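Local coordinates for ribulose bisphosphate carboxylase (Pyrococcus horikoshii, PDB 2D69), which probably adds carbon dioxide and water to ribulose 1,5-bisphosphate to give two molecules of 3-phosphoglycerate, as part of an archaeal AMP degradation pathway, at residues Y11-D16 and R67-V72; H132-Q137 and M264-E269; Q247-D252 and L271-H276. All coordinates share one frame; numbering follows the deposited sequence.

Contact 1 of 3, residues Y11-D16 and R67-V72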
ATOM      1  N   TYR A  11      44.224 -30.886  -9.997  1.00 22.01           N
ATOM      2  CA  TYR A  11      43.041 -31.701 -10.327  1.00 21.06           C
ATOM      3  C   TYR A  11      43.015 -33.060  -9.600  1.00 19.57           C
ATOM      4  O   TYR A  11      41.997 -33.463  -9.078  1.00 17.28           O
ATOM      5  CB  TYR A  11      42.904 -31.878 -11.853  1.00 21.86           C
ATOM      6  CG  TYR A  11      42.814 -30.567 -12.607  1.00 23.19           C
ATOM      7  CD1 TYR A  11      43.743 -30.252 -13.595  1.00 26.56           C
ATOM      8  CD2 TYR A  11      41.831 -29.625 -12.307  1.00 25.21           C
ATOM      9  CE1 TYR A  11      43.677 -29.031 -14.301  1.00 26.95           C
ATOM     10  CE2 TYR A  11      41.758 -28.394 -13.001  1.00 26.85           C
ATOM     11  CZ  TYR A  11      42.695 -28.108 -13.990  1.00 28.75           C
ATOM     12  OH  TYR A  11      42.670 -26.915 -14.693  1.00 30.19           O
ATOM     13  N   LEU A  12      44.151 -33.719  -9.495  1.00 18.39           N
ATOM     14  CA  LEU A  12      44.190 -35.065  -8.936  1.00 18.31           C
ATOM     15  C   LEU A  12      43.959 -35.033  -7.418  1.00 18.66           C
ATOM     16  O   LEU A  12      43.617 -36.063  -6.802  1.00 18.95           O
ATOM     17  CB  LEU A  12      45.528 -35.740  -9.265  1.00 18.78           C
ATOM     18  CG  LEU A  12      45.913 -36.071 -10.719  1.00 18.70           C
ATOM     19  CD1 LEU A  12      47.321 -36.682 -10.818  1.00 17.48           C
ATOM     20  CD2 LEU A  12      44.923 -37.009 -11.339  1.00 20.41           C
ATOM     21  N   ASP A  13      44.103 -33.858  -6.805  1.00 17.52           N
ATOM     22  CA  ASP A  13      43.847 -33.751  -5.382  1.00 17.56           C
ATOM     23  C   ASP A  13      42.363 -33.896  -5.055  1.00 17.55           C
ATOM     24  O   ASP A  13      41.986 -34.186  -3.921  1.00 16.18           O
ATOM     25  CB  ASP A  13      44.334 -32.430  -4.840  1.00 18.46           C
ATOM     26  CG  ASP A  13      44.460 -32.453  -3.326  1.00 20.56           C
ATOM     27  OD1 ASP A  13      44.171 -31.416  -2.700  1.00 20.58           O
ATOM     28  OD2 ASP A  13      44.835 -33.475  -2.687  1.00 21.30           O
ATOM     29  N   PHE A  14      41.544 -33.708  -6.080  1.00 16.74           N
ATOM     30  CA  PHE A  14      40.109 -33.919  -5.972  1.00 16.99           C
ATOM     31  C   PHE A  14      39.669 -35.391  -6.147  1.00 17.16           C
ATOM     32  O   PHE A  14      38.486 -35.714  -6.001  1.00 17.21           O
ATOM     33  CB  PHE A  14      39.420 -33.025  -6.983  1.00 16.53           C
ATOM     34  CG  PHE A  14      39.537 -31.566  -6.669  1.00 14.45           C
ATOM     35  CD1 PHE A  14      38.517 -30.900  -6.025  1.00 13.47           C
ATOM     36  CD2 PHE A  14      40.630 -30.852  -7.054  1.00 12.45           C
ATOM     37  CE1 PHE A  14      38.610 -29.561  -5.789  1.00 10.75           C
ATOM     38  CE2 PHE A  14      40.736 -29.526  -6.778  1.00 10.01           C
ATOM     39  CZ  PHE A  14      39.739 -28.882  -6.134  1.00 11.98           C
ATOM     40  N   VAL A  15      40.624 -36.281  -6.409  1.00 17.52           N
ATOM     41  CA  VAL A  15      40.353 -37.707  -6.617  1.00 17.44           C
ATOM     42  C   VAL A  15      40.863 -38.523  -5.439  1.00 18.50           C
ATOM     43  O   VAL A  15      42.040 -38.471  -5.071  1.00 18.34           O
ATOM     44  CB  VAL A  15      40.982 -38.206  -7.924  1.00 17.64           C
ATOM     45  CG1 VAL A  15      40.738 -39.736  -8.165  1.00 16.84           C
ATOM     46  CG2 VAL A  15      40.441 -37.380  -9.082  1.00 17.60           C
ATOM     47  N   ASP A  16      39.938 -39.250  -4.828  1.00 19.12           N
ATOM     48  CA  ASP A  16      40.266 -40.216  -3.809  1.00 19.71           C
ATOM     49  C   ASP A  16      39.274 -41.363  -3.878  1.00 19.94           C
ATOM     50  O   ASP A  16      38.177 -41.280  -3.301  1.00 18.42           O
ATOM     51  CB  ASP A  16      40.251 -39.579  -2.422  1.00 19.85           C
ATOM     52  CG  ASP A  16      40.570 -40.581  -1.327  1.00 21.13           C
ATOM     53  OD1 ASP A  16      40.656 -40.147  -0.160  1.00 24.49           O
ATOM     54  OD2 ASP A  16      40.696 -41.819  -1.533  1.00 18.54           O
ATOM     55  N   ARG A  67      37.076 -27.126   3.397  1.00 23.32           N
ATOM     56  CA  ARG A  67      35.793 -27.789   3.629  1.00 23.63           C
ATOM     57  C   ARG A  67      34.785 -27.653   2.496  1.00 22.93           C
ATOM     58  O   ARG A  67      33.644 -28.029   2.668  1.00 23.43           O
ATOM     59  CB  ARG A  67      35.123 -27.286   4.916  1.00 22.86           C
ATOM     60  CG  ARG A  67      35.895 -27.588   6.173  1.00 25.97           C
ATOM     61  CD  ARG A  67      35.472 -26.721   7.346  1.00 25.24           C
ATOM     62  NE  ARG A  67      34.099 -27.022   7.721  1.00 26.28           N
ATOM     63  CZ  ARG A  67      33.412 -26.346   8.648  1.00 26.18           C
ATOM     64  NH1 ARG A  67      33.960 -25.333   9.279  1.00 26.42           N
ATOM     65  NH2 ARG A  67      32.193 -26.687   8.950  1.00 28.95           N
ATOM     66  N   SER A  68      35.167 -27.059   1.371  1.00 21.79           N
ATOM     67  CA  SER A  68      34.239 -26.917   0.281  1.00 22.19           C
ATOM     68  C   SER A  68      34.647 -27.773  -0.945  1.00 22.24           C
ATOM     69  O   SER A  68      34.049 -27.631  -1.973  1.00 24.03           O
ATOM     70  CB  SER A  68      34.085 -25.441  -0.124  1.00 22.32           C
ATOM     71  OG  SER A  68      33.681 -24.580   0.967  1.00 19.80           O
ATOM     72  N   MET A  69      35.642 -28.650  -0.825  1.00 21.04           N
ATOM     73  CA  MET A  69      36.143 -29.439  -1.966  1.00 21.66           C
ATOM     74  C   MET A  69      35.269 -30.605  -2.292  1.00 20.18           C
ATOM     75  O   MET A  69      34.941 -31.363  -1.398  1.00 19.93           O
ATOM     76  CB  MET A  69      37.467 -30.081  -1.627  1.00 21.64           C
ATOM     77  CG  MET A  69      38.638 -29.174  -1.626  1.00 26.84           C
ATOM     78  SD  MET A  69      40.106 -30.204  -1.256  1.00 34.01           S
ATOM     79  CE  MET A  69      40.584 -30.826  -2.866  1.00 30.79           C
ATOM     80  N   ALA A  70      34.968 -30.807  -3.573  1.00 20.08           N
ATOM     81  CA  ALA A  70      34.262 -31.996  -4.014  1.00 19.82           C
ATOM     82  C   ALA A  70      35.303 -33.116  -4.133  1.00 19.63           C
ATOM     83  O   ALA A  70      36.503 -32.851  -4.231  1.00 19.54           O
ATOM     84  CB  ALA A  70      33.557 -31.761  -5.319  1.00 20.55           C
ATOM     85  N   LYS A  71      34.867 -34.362  -4.015  1.00 19.74           N
ATOM     86  CA  LYS A  71      35.789 -35.500  -4.085  1.00 19.87           C
ATOM     87  C   LYS A  71      35.269 -36.576  -5.019  1.00 18.39           C
ATOM     88  O   LYS A  71      34.138 -37.039  -4.847  1.00 16.86           O
ATOM     89  CB  LYS A  71      36.006 -36.087  -2.693  1.00 20.49           C
ATOM     90  CG  LYS A  71      37.070 -35.347  -1.856  1.00 26.26           C
ATOM     91  CD  LYS A  71      38.531 -35.830  -2.091  1.00 30.07           C
ATOM     92  CE  LYS A  71      39.597 -34.850  -1.497  1.00 32.36           C
ATOM     93  NZ  LYS A  71      39.196 -33.373  -1.716  1.00 35.35           N
ATOM     94  N   VAL A  72      36.089 -36.996  -5.978  1.00 17.74           N
ATOM     95  CA  VAL A  72      35.756 -38.133  -6.833  1.00 17.64           C
ATOM     96  C   VAL A  72      36.019 -39.391  -6.036  1.00 17.75           C
ATOM     97  O   VAL A  72      37.156 -39.648  -5.670  1.00 18.05           O
ATOM     98  CB  VAL A  72      36.614 -38.198  -8.123  1.00 17.43           C
ATOM     99  CG1 VAL A  72      36.164 -39.389  -8.984  1.00 18.24           C
ATOM    100  CG2 VAL A  72      36.543 -36.888  -8.900  1.00 17.25           C
TER

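Contact 2 of 3, residues H132-Q137 and M264-E269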
ATOM      1  N   HIS A 132      14.745 -28.498   2.164  1.00 14.03           N
ATOM      2  CA  HIS A 132      14.450 -27.117   1.777  1.00 15.12           C
ATOM      3  C   HIS A 132      13.737 -27.003   0.419  1.00 15.30           C
ATOM      4  O   HIS A 132      13.730 -25.915  -0.180  1.00 15.84           O
ATOM      5  CB  HIS A 132      15.753 -26.307   1.803  1.00 14.89           C
ATOM      6  CG  HIS A 132      16.473 -26.450   3.107  1.00 14.33           C
ATOM      7  ND1 HIS A 132      15.866 -26.189   4.322  1.00 15.43           N
ATOM      8  CD2 HIS A 132      17.727 -26.865   3.392  1.00 14.66           C
ATOM      9  CE1 HIS A 132      16.728 -26.419   5.294  1.00 14.48           C
ATOM     10  NE2 HIS A 132      17.862 -26.835   4.761  1.00 11.18           N
ATOM     11  N   PHE A 133      13.189 -28.135  -0.057  1.00 13.84           N
ATOM     12  CA  PHE A 133      12.296 -28.190  -1.194  1.00 12.72           C
ATOM     13  C   PHE A 133      10.964 -28.806  -0.733  1.00 12.90           C
ATOM     14  O   PHE A 133      10.936 -29.723   0.079  1.00 12.46           O
ATOM     15  CB  PHE A 133      12.880 -28.963  -2.311  1.00 12.29           C
ATOM     16  CG  PHE A 133      14.110 -28.286  -2.907  1.00 11.64           C
ATOM     17  CD1 PHE A 133      15.313 -28.428  -2.321  1.00 10.80           C
ATOM     18  CD2 PHE A 133      13.983 -27.398  -3.939  1.00 13.36           C
ATOM     19  CE1 PHE A 133      16.423 -27.755  -2.818  1.00 10.64           C
ATOM     20  CE2 PHE A 133      15.093 -26.732  -4.455  1.00 12.59           C
ATOM     21  CZ  PHE A 133      16.293 -26.920  -3.885  1.00 13.53           C
ATOM     22  N   LYS A 134       9.896 -28.265  -1.272  1.00 13.76           N
ATOM     23  CA  LYS A 134       8.522 -28.696  -0.948  1.00 14.92           C
ATOM     24  C   LYS A 134       8.056 -29.849  -1.796  1.00 13.79           C
ATOM     25  O   LYS A 134       7.179 -30.614  -1.380  1.00 13.58           O
ATOM     26  CB  LYS A 134       7.531 -27.551  -1.137  1.00 15.63           C
ATOM     27  CG  LYS A 134       7.647 -26.487  -0.044  1.00 19.17           C
ATOM     28  CD  LYS A 134       6.623 -25.345  -0.273  1.00 23.02           C
ATOM     29  CE  LYS A 134       7.120 -24.322  -1.270  1.00 25.20           C
ATOM     30  NZ  LYS A 134       8.231 -23.549  -0.632  1.00 27.88           N
ATOM     31  N   GLY A 135       8.610 -29.962  -2.989  1.00 13.80           N
ATOM     32  CA  GLY A 135       8.110 -30.907  -3.959  1.00 13.83           C
ATOM     33  C   GLY A 135       6.719 -30.459  -4.430  1.00 13.99           C
ATOM     34  O   GLY A 135       6.352 -29.338  -4.216  1.00 13.50           O
ATOM     35  N   PRO A 136       5.999 -31.311  -5.120  1.00 14.34           N
ATOM     36  CA  PRO A 136       4.687 -30.972  -5.675  1.00 14.54           C
ATOM     37  C   PRO A 136       3.637 -30.657  -4.634  1.00 14.63           C
ATOM     38  O   PRO A 136       3.608 -31.325  -3.616  1.00 15.79           O
ATOM     39  CB  PRO A 136       4.274 -32.247  -6.382  1.00 15.54           C
ATOM     40  CG  PRO A 136       5.532 -32.966  -6.624  1.00 14.06           C
ATOM     41  CD  PRO A 136       6.400 -32.682  -5.431  1.00 14.33           C
ATOM     42  N   GLN A 137       2.758 -29.698  -4.929  1.00 14.16           N
ATOM     43  CA  GLN A 137       1.782 -29.278  -3.996  1.00 13.91           C
ATOM     44  C   GLN A 137       0.690 -30.354  -4.016  1.00 14.85           C
ATOM     45  O   GLN A 137       0.146 -30.723  -2.980  1.00 15.19           O
ATOM     46  CB  GLN A 137       1.204 -27.894  -4.352  1.00 13.26           C
ATOM     47  CG  GLN A 137      -0.034 -27.553  -3.532  1.00 13.56           C
ATOM     48  CD  GLN A 137      -0.663 -26.187  -3.823  1.00 16.80           C
ATOM     49  OE1 GLN A 137      -1.684 -25.851  -3.209  1.00 11.91           O
ATOM     50  NE2 GLN A 137      -0.074 -25.404  -4.734  1.00 11.25           N
ATOM     51  N   MET A 264       7.770 -19.474  -9.547  1.00 14.93           N
ATOM     52  CA  MET A 264       6.382 -19.837  -9.889  1.00 14.89           C
ATOM     53  C   MET A 264       5.827 -20.876  -8.968  1.00 13.92           C
ATOM     54  O   MET A 264       4.660 -20.852  -8.676  1.00 14.58           O
ATOM     55  CB  MET A 264       6.249 -20.261 -11.392  1.00 14.46           C
ATOM     56  CG  MET A 264       6.350 -19.077 -12.373  1.00 16.75           C
ATOM     57  SD  MET A 264       5.084 -17.822 -12.034  1.00 15.06           S
ATOM     58  CE  MET A 264       3.536 -18.708 -12.063  1.00 17.41           C
ATOM     59  N   ARG A 265       6.687 -21.725  -8.424  1.00 14.00           N
ATOM     60  CA  ARG A 265       6.264 -22.684  -7.437  1.00 13.27           C
ATOM     61  C   ARG A 265       5.754 -21.995  -6.155  1.00 13.82           C
ATOM     62  O   ARG A 265       4.829 -22.495  -5.547  1.00 13.48           O
ATOM     63  CB  ARG A 265       7.419 -23.657  -7.103  1.00 13.66           C
ATOM     64  CG  ARG A 265       7.113 -24.672  -5.972  1.00 12.43           C
ATOM     65  CD  ARG A 265       6.064 -25.705  -6.348  1.00 16.64           C
ATOM     66  NE  ARG A 265       5.757 -26.614  -5.229  1.00 15.54           N
ATOM     67  CZ  ARG A 265       4.875 -26.363  -4.265  1.00 15.64           C
ATOM     68  NH1 ARG A 265       4.134 -25.241  -4.254  1.00 18.85           N
ATOM     69  NH2 ARG A 265       4.683 -27.248  -3.291  1.00 15.09           N
ATOM     70  N   GLU A 266       6.338 -20.853  -5.761  1.00 14.08           N
ATOM     71  CA  GLU A 266       5.800 -20.048  -4.644  1.00 14.50           C
ATOM     72  C   GLU A 266       4.516 -19.399  -5.012  1.00 14.11           C
ATOM     73  O   GLU A 266       3.559 -19.385  -4.220  1.00 13.67           O
ATOM     74  CB  GLU A 266       6.795 -18.971  -4.130  1.00 14.74           C
ATOM     75  CG  GLU A 266       8.127 -19.531  -3.720  1.00 18.06           C
ATOM     76  CD  GLU A 266       7.929 -20.630  -2.701  1.00 24.90           C
ATOM     77  OE1 GLU A 266       8.471 -21.727  -2.916  1.00 28.38           O
ATOM     78  OE2 GLU A 266       7.162 -20.426  -1.717  1.00 32.95           O
ATOM     79  N   VAL A 267       4.444 -18.876  -6.222  1.00 13.81           N
ATOM     80  CA  VAL A 267       3.148 -18.321  -6.713  1.00 14.52           C
ATOM     81  C   VAL A 267       2.000 -19.319  -6.667  1.00 14.24           C
ATOM     82  O   VAL A 267       0.911 -19.020  -6.151  1.00 15.67           O
ATOM     83  CB  VAL A 267       3.300 -17.778  -8.140  1.00 13.83           C
ATOM     84  CG1 VAL A 267       1.980 -17.285  -8.660  1.00 13.88           C
ATOM     85  CG2 VAL A 267       4.277 -16.601  -8.148  1.00 15.41           C
ATOM     86  N   THR A 268       2.237 -20.500  -7.223  1.00 13.89           N
ATOM     87  CA  THR A 268       1.219 -21.532  -7.258  1.00 13.29           C
ATOM     88  C   THR A 268       0.845 -22.098  -5.902  1.00 13.34           C
ATOM     89  O   THR A 268      -0.308 -22.545  -5.709  1.00 13.54           O
ATOM     90  CB  THR A 268       1.557 -22.684  -8.270  1.00 11.86           C
ATOM     91  OG1 THR A 268       2.796 -23.367  -7.951  1.00 12.46           O
ATOM     92  CG2 THR A 268       1.706 -22.153  -9.695  1.00 14.50           C
ATOM     93  N   GLU A 269       1.783 -22.087  -4.966  1.00 14.38           N
ATOM     94  CA  GLU A 269       1.507 -22.430  -3.559  1.00 15.73           C
ATOM     95  C   GLU A 269       0.474 -21.496  -3.001  1.00 16.57           C
ATOM     96  O   GLU A 269      -0.353 -21.888  -2.192  1.00 16.11           O
ATOM     97  CB  GLU A 269       2.800 -22.332  -2.701  1.00 16.28           C
ATOM     98  CG  GLU A 269       2.628 -22.708  -1.217  1.00 18.11           C
ATOM     99  CD  GLU A 269       2.287 -24.182  -1.009  1.00 18.85           C
ATOM    100  OE1 GLU A 269       2.472 -24.991  -1.935  1.00 18.33           O
ATOM    101  OE2 GLU A 269       1.824 -24.542   0.080  1.00 23.60           O
TER
HETATM  102  O   HOH W   1       1.692 -25.585  -6.881  1.00 22.59           O
HETATM  103  O   HOH W   2      -2.352 -23.253  -2.448  1.00 47.12           O

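Contact 3 of 3, residues Q247-D252 and L271-H276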
ATOM      1  N   GLN A 247      -7.518 -24.849 -11.644  1.00 14.19           N
ATOM      2  CA  GLN A 247      -6.593 -25.501 -10.722  1.00 14.36           C
ATOM      3  C   GLN A 247      -5.307 -25.975 -11.338  1.00 13.49           C
ATOM      4  O   GLN A 247      -4.540 -26.653 -10.665  1.00 13.56           O
ATOM      5  CB  GLN A 247      -7.265 -26.661  -9.960  1.00 14.60           C
ATOM      6  CG  GLN A 247      -8.510 -26.224  -9.186  1.00 15.84           C
ATOM      7  CD  GLN A 247      -9.206 -27.324  -8.326  1.00 19.59           C
ATOM      8  OE1 GLN A 247     -10.128 -27.993  -8.811  1.00 18.69           O
ATOM      9  NE2 GLN A 247      -8.824 -27.435  -7.037  1.00 13.80           N
ATOM     10  N   TYR A 248      -5.056 -25.639 -12.603  1.00 13.83           N
ATOM     11  CA  TYR A 248      -3.823 -26.008 -13.310  1.00 13.11           C
ATOM     12  C   TYR A 248      -3.244 -24.863 -14.158  1.00 12.58           C
ATOM     13  O   TYR A 248      -3.963 -24.098 -14.758  1.00 13.45           O
ATOM     14  CB  TYR A 248      -4.150 -27.117 -14.317  1.00 12.55           C
ATOM     15  CG  TYR A 248      -4.066 -28.606 -13.988  1.00 12.39           C
ATOM     16  CD1 TYR A 248      -5.238 -29.419 -13.982  1.00 11.66           C
ATOM     17  CD2 TYR A 248      -2.870 -29.233 -13.857  1.00 12.52           C
ATOM     18  CE1 TYR A 248      -5.149 -30.798 -13.867  1.00 12.65           C
ATOM     19  CE2 TYR A 248      -2.781 -30.611 -13.686  1.00 13.62           C
ATOM     20  CZ  TYR A 248      -3.924 -31.388 -13.704  1.00 11.52           C
ATOM     21  OH  TYR A 248      -3.799 -32.736 -13.590  1.00 13.43           O
ATOM     22  N   VAL A 249      -1.925 -24.761 -14.195  1.00 12.35           N
ATOM     23  CA  VAL A 249      -1.223 -24.003 -15.222  1.00 12.53           C
ATOM     24  C   VAL A 249      -0.170 -24.895 -15.823  1.00 13.77           C
ATOM     25  O   VAL A 249       0.385 -25.778 -15.147  1.00 14.20           O
ATOM     26  CB  VAL A 249      -0.603 -22.697 -14.647  1.00 11.94           C
ATOM     27  CG1 VAL A 249      -1.682 -21.843 -14.082  1.00 12.84           C
ATOM     28  CG2 VAL A 249       0.407 -22.974 -13.526  1.00  9.68           C
ATOM     29  N   MET A 250       0.158 -24.609 -17.087  1.00 12.84           N
ATOM     30  CA  MET A 250       1.171 -25.284 -17.821  1.00 13.71           C
ATOM     31  C   MET A 250       2.331 -24.308 -18.004  1.00 13.13           C
ATOM     32  O   MET A 250       2.131 -23.128 -18.320  1.00 13.80           O
ATOM     33  CB  MET A 250       0.641 -25.703 -19.190  1.00 13.47           C
ATOM     34  CG  MET A 250       1.769 -25.945 -20.260  1.00 18.33           C
ATOM     35  SD  MET A 250       1.003 -26.626 -21.760  1.00 24.47           S
ATOM     36  CE  MET A 250       2.125 -26.038 -22.889  1.00 20.11           C
ATOM     37  N   ILE A 251       3.522 -24.792 -17.771  1.00 13.12           N
ATOM     38  CA  ILE A 251       4.713 -23.988 -17.961  1.00 14.01           C
ATOM     39  C   ILE A 251       5.677 -24.797 -18.822  1.00 15.06           C
ATOM     40  O   ILE A 251       5.905 -25.959 -18.547  1.00 16.95           O
ATOM     41  CB  ILE A 251       5.354 -23.638 -16.610  1.00 13.52           C
ATOM     42  CG1 ILE A 251       4.384 -22.845 -15.707  1.00 16.32           C
ATOM     43  CG2 ILE A 251       6.603 -22.803 -16.804  1.00 16.85           C
ATOM     44  CD1 ILE A 251       4.925 -22.557 -14.304  1.00 19.00           C
ATOM     45  N   ASP A 252       6.227 -24.169 -19.845  1.00 15.32           N
ATOM     46  CA  ASP A 252       7.324 -24.674 -20.632  1.00 16.96           C
ATOM     47  C   ASP A 252       8.610 -24.473 -19.784  1.00 15.69           C
ATOM     48  O   ASP A 252       9.224 -23.417 -19.831  1.00 15.41           O
ATOM     49  CB  ASP A 252       7.517 -23.928 -21.984  1.00 16.89           C
ATOM     50  CG  ASP A 252       6.318 -24.010 -22.951  1.00 22.29           C
ATOM     51  OD1 ASP A 252       5.402 -24.866 -22.747  1.00 24.02           O
ATOM     52  OD2 ASP A 252       6.219 -23.231 -23.977  1.00 25.56           O
ATOM     53  N   LEU A 271      -1.864 -19.843  -4.765  1.00 18.24           N
ATOM     54  CA  LEU A 271      -3.097 -19.800  -5.542  1.00 17.16           C
ATOM     55  C   LEU A 271      -3.806 -21.147  -5.692  1.00 17.96           C
ATOM     56  O   LEU A 271      -4.831 -21.216  -6.323  1.00 16.48           O
ATOM     57  CB  LEU A 271      -2.798 -19.233  -6.923  1.00 18.16           C
ATOM     58  CG  LEU A 271      -2.207 -17.826  -7.017  1.00 17.09           C
ATOM     59  CD1 LEU A 271      -1.844 -17.522  -8.409  1.00 19.36           C
ATOM     60  CD2 LEU A 271      -3.218 -16.786  -6.524  1.00 17.45           C
ATOM     61  N   GLY A 272      -3.266 -22.216  -5.125  1.00 16.94           N
ATOM     62  CA  GLY A 272      -3.847 -23.544  -5.305  1.00 17.06           C
ATOM     63  C   GLY A 272      -3.800 -24.159  -6.706  1.00 16.42           C
ATOM     64  O   GLY A 272      -4.741 -24.812  -7.140  1.00 17.54           O
ATOM     65  N   LEU A 273      -2.709 -23.916  -7.432  1.00 15.61           N
ATOM     66  CA  LEU A 273      -2.579 -24.373  -8.792  1.00 14.70           C
ATOM     67  C   LEU A 273      -1.579 -25.544  -8.900  1.00 15.07           C
ATOM     68  O   LEU A 273      -0.450 -25.424  -8.401  1.00 14.66           O
ATOM     69  CB  LEU A 273      -2.056 -23.190  -9.629  1.00 14.48           C
ATOM     70  CG  LEU A 273      -2.970 -21.962  -9.737  1.00 15.74           C
ATOM     71  CD1 LEU A 273      -2.240 -20.814 -10.403  1.00 15.09           C
ATOM     72  CD2 LEU A 273      -4.228 -22.307 -10.544  1.00 16.38           C
ATOM     73  N   ALA A 274      -1.985 -26.635  -9.572  1.00 14.41           N
ATOM     74  CA  ALA A 274      -1.045 -27.687 -10.005  1.00 14.30           C
ATOM     75  C   ALA A 274      -0.280 -27.198 -11.234  1.00 14.02           C
ATOM     76  O   ALA A 274      -0.825 -26.441 -12.034  1.00 14.41           O
ATOM     77  CB  ALA A 274      -1.762 -28.912 -10.319  1.00 14.01           C
ATOM     78  N   ILE A 275       0.965 -27.629 -11.360  1.00 14.22           N
ATOM     79  CA  ILE A 275       1.847 -27.273 -12.463  1.00 15.19           C
ATOM     80  C   ILE A 275       2.032 -28.482 -13.393  1.00 15.36           C
ATOM     81  O   ILE A 275       2.381 -29.581 -12.971  1.00 12.76           O
ATOM     82  CB  ILE A 275       3.214 -26.801 -11.982  1.00 14.86           C
ATOM     83  CG1 ILE A 275       3.111 -25.524 -11.136  1.00 15.30           C
ATOM     84  CG2 ILE A 275       4.131 -26.495 -13.145  1.00 17.82           C
ATOM     85  CD1 ILE A 275       4.382 -25.139 -10.427  1.00 13.44           C
ATOM     86  N   HIS A 276       1.729 -28.256 -14.656  1.00 16.00           N
ATOM     87  CA  HIS A 276       2.005 -29.177 -15.720  1.00 16.33           C
ATOM     88  C   HIS A 276       3.252 -28.651 -16.423  1.00 16.55           C
ATOM     89  O   HIS A 276       3.259 -27.554 -16.951  1.00 15.33           O
ATOM     90  CB  HIS A 276       0.843 -29.256 -16.701  1.00 17.45           C
ATOM     91  CG  HIS A 276       1.139 -30.141 -17.872  1.00 16.60           C
ATOM     92  ND1 HIS A 276       0.701 -31.443 -17.946  1.00 17.66           N
ATOM     93  CD2 HIS A 276       1.880 -29.922 -18.984  1.00 16.34           C
ATOM     94  CE1 HIS A 276       1.144 -31.979 -19.074  1.00 23.52           C
ATOM     95  NE2 HIS A 276       1.888 -31.086 -19.708  1.00 16.96           N
TER
HETATM   96  O   HOH W   3      -7.005 -25.631  -5.795  1.00 34.01           O

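Contact 1 of 3, residues Y11-D16 and R67-V72
Phe14 and Asp16 bracket Val72 with two backbone hydrogen bonds, Val72 N to Phe14 O at 2.7 Å and Asp16 N to Val72 O at 2.9 Å. They make a single bridge between Val15 and Val72. Lys71 CA adds a CA-H...O contact to Phe14 O, at 3.3 Å.

The main side-chain contact is a methyl on a ring. Met69 CE sits over the centre of one face of Phe14, 3.7 Å from the ring centroid, a CH-pi contact. The bend about the Met69 CG-SD bond (chi3 86°) brings CE there. The sulfur stands farther off and oblique, in a Met-aromatic contact. Ala70 O lies at the ring edge, 3.3 Å from Phe14 CD1. This oxygen is buried with no hydrogen-bond partner. Val15 and Val72 lie side by side, their CG2 atoms 3.9 Å apart. Lys71 lays its CE against Asp13 O at 3.5 Å.

An alanine at Phe14 would remove the ring, and would probably leave the Met69 methyl without its platform and open a gap toward helix 39-49.

That helix touches the Phe14 ring through Ala47 and Ser48. Strand 71-78 is the outermost of its sheet within this chain. The Lys71 backbone hydrogen-bonds to Ala87 of the neighbouring strand 81-88, and Val72 packs on Ile86. The loop after the 3-10 turn lies against the start of strand 71-78.

Contact 2 of 3, residues H132-Q137 and M264-E269
Lys134 and Glu266 form the salt bridge between the loop and the helix. Lys134 NZ meets Glu266 OE1 at 2.9 Å, on the syn lone pair, and the two side chains cross at about a right angle. A second salt bridge lies within the helix, where Arg265 NH1 donates to Glu269 OE1 at 2.9 Å. It reaches that oxygen on its anti side. The other oxygen, Glu269 OE2, pairs with Arg198 and Arg204 of a neighbouring subunit. With arginines at both oxygens, Glu269 is likely to stay ionised.

Hydrogen bonds to main-chain oxygens tie the two segments together. Arg265 grips Gly135 O side-on with two nitrogens, NH2 at 2.8 Å and NE at 3.0 Å. The oxygen lies in the guanidinium plane. The bend at chi2 (68°) turns CD of Arg265. Gln137 reaches the helix with an extended chain. Its NE2 donates to Thr268 O at 3.0 Å and comes from above that carbonyl plane. One water joins Gln137 NE2 to Thr268 OG1.

Packing covers the guanidinium of Arg265 on two sides. Lys134 CD lies over one face and Gln137 N over the opposite one, 3.5 Å from NH2. Lys134 CB also touches NH2, at 3.6 Å. The in-plane bonds to Gly135 O and Glu269 OE1 would fix the rotation of the group, and the packing on its faces would hold it flat.

Helix 258-271 is an outer helix of the alpha/beta barrel, between strands 248-252 and 274-278. The loop leads into helix 139-147, ahead of the first barrel strand, 154-157. The arrangement is loop-to-helix packing at the end of the barrel where the strands begin, next to a subunit interface.

Contact 3 of 3, residues Q247-D252 and L271-H276
Tyr248 pairs with Ala274 in a parallel ladder. Ala274 N bonds to Gln247 O, and Ala274 O takes Val249 N at 2.9 Å. Two more backbone bonds continue it, His276 N to Val249 O and Ile251 N to His276 O. The strand axes make an angle of 36°. A water links Gln247 NE2 to Gly272 O.

These are neighbouring strands of the TIM barrel. Helix 258-271 joins them in a beta-alpha-beta crossover.

Side-chain packing falls on two faces. On one, Tyr248 CD2 touches Ala274 CB at 3.7 Å. Met250 and His276 lie side by side there, with CG of the methionine 4.2 Å from CD2 of the histidine. On the other face, Val249 CG1 meets Leu273 CD1 at 3.9 Å, and Ile251 CD1 meets Ile275 CG2 at 4.2 Å. Thr268 of the connecting helix packs on Val249, Leu273 and Ile275.

Tyr248 and His276 share a polar partner outside the strands. Gln309 NE2 donates to Tyr248 OH, and its OE1 bonds with His276 ND1. The His276 ring meets that of His311, predicted to bind the substrate, with planes about 85° apart. Its side chain is also about 4 Å from that of Lys186, unmodified here, whose carbamate is predicted to bind magnesium.

Contact 1 lies in the N-terminal domain and closes before the other two open. Its centre is about 34 Å from that of contact 2 and about 41 Å from that of contact 3. It and contact 3 are on opposite sides of the chain's centre. Contacts 2 and 3 are neighbours, with centres about 11 Å apart, and their segments alternate along the chain. Helix 258-271 runs from one to the other, and Thr268 O probably bonds to Leu273 N, at 3.3 Å. Gln137 also packs against Gly272 and Leu273. The loop at 132-137 therefore meets both the outer helix and the turn that leads into strand 274-278, while contact 3 reaches inward to the predicted active-site residues.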